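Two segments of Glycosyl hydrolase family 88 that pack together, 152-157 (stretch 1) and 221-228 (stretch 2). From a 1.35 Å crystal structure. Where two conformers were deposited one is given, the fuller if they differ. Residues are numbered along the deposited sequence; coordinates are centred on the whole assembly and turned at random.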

# COMPACT_ATOMS: atom_id res chain seq x y z
N PHE A 152 18.75 5.66 -4.55
CA PHE A 152 18.43 6.70 -5.51
C PHE A 152 19.66 6.99 -6.37
O PHE A 152 20.78 7.17 -5.87
CB PHE A 152 18.00 7.98 -4.79
CG PHE A 152 17.69 9.14 -5.69
CD1 PHE A 152 16.47 9.24 -6.32
CD2 PHE A 152 18.63 10.13 -5.88
CE1 PHE A 152 16.19 10.33 -7.14
CE2 PHE A 152 18.36 11.23 -6.68
CZ PHE A 152 17.14 11.33 -7.32
N ASN A 153 19.44 7.04 -7.68
CA ASN A 153 20.51 7.34 -8.62
C ASN A 153 20.24 8.71 -9.22
O ASN A 153 19.19 8.93 -9.86
CB ASN A 153 20.52 6.26 -9.69
CG ASN A 153 21.54 6.51 -10.77
OD1 ASN A 153 21.52 7.55 -11.44
ND2 ASN A 153 22.46 5.57 -10.94
N LYS A 154 21.17 9.62 -8.97
CA LYS A 154 21.04 11.02 -9.33
C LYS A 154 20.94 11.20 -10.86
O LYS A 154 20.23 12.08 -11.33
CB LYS A 154 22.26 11.77 -8.74
CG LYS A 154 22.30 13.30 -8.82
CD LYS A 154 23.45 13.82 -7.96
CE LYS A 154 23.42 15.34 -7.82
NZ LYS A 154 24.51 15.87 -6.96
N LYS A 155 21.63 10.37 -11.62
CA LYS A 155 21.59 10.49 -13.08
C LYS A 155 20.25 10.04 -13.67
O LYS A 155 19.75 10.62 -14.63
CB LYS A 155 22.76 9.72 -13.72
CG LYS A 155 24.14 10.28 -13.34
CD LYS A 155 25.26 9.49 -14.00
CE LYS A 155 26.60 9.75 -13.33
NZ LYS A 155 27.02 11.17 -13.49
N VAL A 156 19.67 8.99 -13.09
CA VAL A 156 18.35 8.53 -13.51
C VAL A 156 17.24 9.42 -12.98
O VAL A 156 16.20 9.61 -13.63
CB VAL A 156 18.11 7.06 -13.07
CG1 VAL A 156 16.69 6.58 -13.44
CG2 VAL A 156 19.15 6.16 -13.70
N GLY A 157 17.42 9.95 -11.77
CA GLY A 157 16.36 10.66 -11.09
C GLY A 157 15.34 9.73 -10.43
O GLY A 157 14.18 10.09 -10.29
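Stretch 2 221-228: SYDTLSGK

Not one direct hydrogen bond joins the two stretches, although polar backbone lines much of the contact; two waters make the polar links instead. Water 1 accepts from Asn153 ND2 at 3.0 Å and donates to Thr224 O at 2.6 Å, spanning a pair whose own separation, ND2 to O, is 3.8 Å. Water 2 donates to two carbonyls, Val156 O and Gly227 O, each 2.7 Å from the water oxygen.

The backbones are built alike. Each stretch leaves a strand (152-153 in the first, 221-222 in the second) and enters a turn with helical phi/psi, at 154-156 and 224-226, without regular helical bonding. In stretch 1 the turn is closed by Gly157 N to Asn153 O at 2.8 Å, and Asn153 OD1 receives Val156 N at 2.9 Å and, weakly, Lys155 N at 2.8 Å with an angle of 117°. In stretch 2 Gly227 N reaches Asp223 O at 2.8 Å, while Asp223 OD1 takes both Leu225 N and Ser226 N at 2.9 Å. The chain then doubles back, so that Asp223 N bonds to Lys228 O at 2.8 Å. The segments are short and bent, so no crossing angle is assigned, but the two turns, followed from Asn153 CA to Val156 CA and from Thr224 CA to Gly227 CA, run in broadly the same direction.

The closest pair of CA atoms across the stretches is Val156 and Gly227, 4.0 Å apart. Gly227 has phi/psi of 75/4, a positive phi that by itself favours glycine, and the packing adds a second constraint: an ideal CB would point toward stretch 1 and lie 2.7 Å from Lys155 O, a clash. As built, Gly227 CA is 3.8 Å from Lys155 O.

Val156 is the main apolar anchor, with 85 Å² of the 312 Å² buried in total. Its CA-to-CB bond points sideways, yet its methyls reach several residues of stretch 2. CG1 lies over one face of the Tyr222 ring, 3.8 Å from the centroid and 22° off the normal, the geometry of a CH-pi contact; its closest ring atom is Tyr222 CG at 3.5 Å. CG2 meets the following turn, 3.7 Å from Asp223 O and 3.9 Å from Thr224 CA.

Lys155 extends the contact with the aliphatic part of its side chain. Its CB lies 3.8 Å from Thr224 O and its CD 3.6 Å from Leu225 O, after which the end of the side chain leads away, leaving the contact to the methylenes rather than the charged amine.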

# COMPACT_ATOMS: atom_id res chain seq x y z
N SER A 221 12.46 0.50 -17.28
CA SER A 221 13.89 0.24 -17.16
C SER A 221 14.67 1.41 -17.73
O SER A 221 14.38 1.88 -18.84
CB SER A 221 14.29 -1.03 -17.88
OG SER A 221 15.66 -1.29 -17.63
N TYR A 222 15.66 1.88 -16.98
CA TYR A 222 16.45 3.04 -17.38
C TYR A 222 17.90 2.71 -17.67
O TYR A 222 18.43 1.70 -17.18
CB TYR A 222 16.43 4.05 -16.24
CG TYR A 222 15.09 4.70 -15.96
CD1 TYR A 222 14.72 5.87 -16.63
CD2 TYR A 222 14.23 4.19 -15.00
CE1 TYR A 222 13.52 6.51 -16.34
CE2 TYR A 222 13.00 4.81 -14.72
CZ TYR A 222 12.66 5.98 -15.40
OH TYR A 222 11.46 6.62 -15.14
N ASP A 223 18.55 3.59 -18.42
CA ASP A 223 19.99 3.55 -18.61
C ASP A 223 20.60 4.24 -17.40
O ASP A 223 20.28 5.40 -17.12
CB ASP A 223 20.35 4.31 -19.87
CG ASP A 223 21.82 4.22 -20.22
OD1 ASP A 223 22.66 4.81 -19.50
OD2 ASP A 223 22.13 3.59 -21.25
N THR A 224 21.48 3.55 -16.69
CA THR A 224 22.02 4.08 -15.44
C THR A 224 22.90 5.32 -15.60
O THR A 224 23.08 6.07 -14.65
CB THR A 224 22.89 3.06 -14.69
OG1 THR A 224 24.06 2.77 -15.47
CG2 THR A 224 22.12 1.80 -14.40
N LEU A 225 23.47 5.49 -16.79
CA LEU A 225 24.36 6.61 -17.04
C LEU A 225 23.64 7.81 -17.65
O LEU A 225 23.82 8.95 -17.21
CB LEU A 225 25.53 6.16 -17.91
CG LEU A 225 26.52 5.21 -17.22
CD1 LEU A 225 27.63 4.80 -18.16
CD2 LEU A 225 27.11 5.84 -15.96
N SER A 226 22.80 7.54 -18.65
CA SER A 226 22.12 8.61 -19.39
C SER A 226 20.76 8.98 -18.81
O SER A 226 20.23 10.06 -19.08
CB SER A 226 21.95 8.23 -20.86
OG SER A 226 20.94 7.25 -21.00
N GLY A 227 20.18 8.06 -18.03
CA GLY A 227 18.84 8.23 -17.49
C GLY A 227 17.73 8.03 -18.51
O GLY A 227 16.57 8.23 -18.21
N LYS A 228 18.09 7.65 -19.73
CA LYS A 228 17.08 7.44 -20.76
C LYS A 228 16.26 6.19 -20.49
O LYS A 228 16.75 5.22 -19.89
CB LYS A 228 17.72 7.35 -22.13
CG LYS A 228 18.31 8.67 -22.56
CD LYS A 228 19.03 8.55 -23.89
CE LYS A 228 19.28 9.92 -24.51
NZ LYS A 228 19.09 9.81 -25.98
O HOH W 1 24.69 6.51 -12.69
O HOH W 2 15.60 9.81 -16.28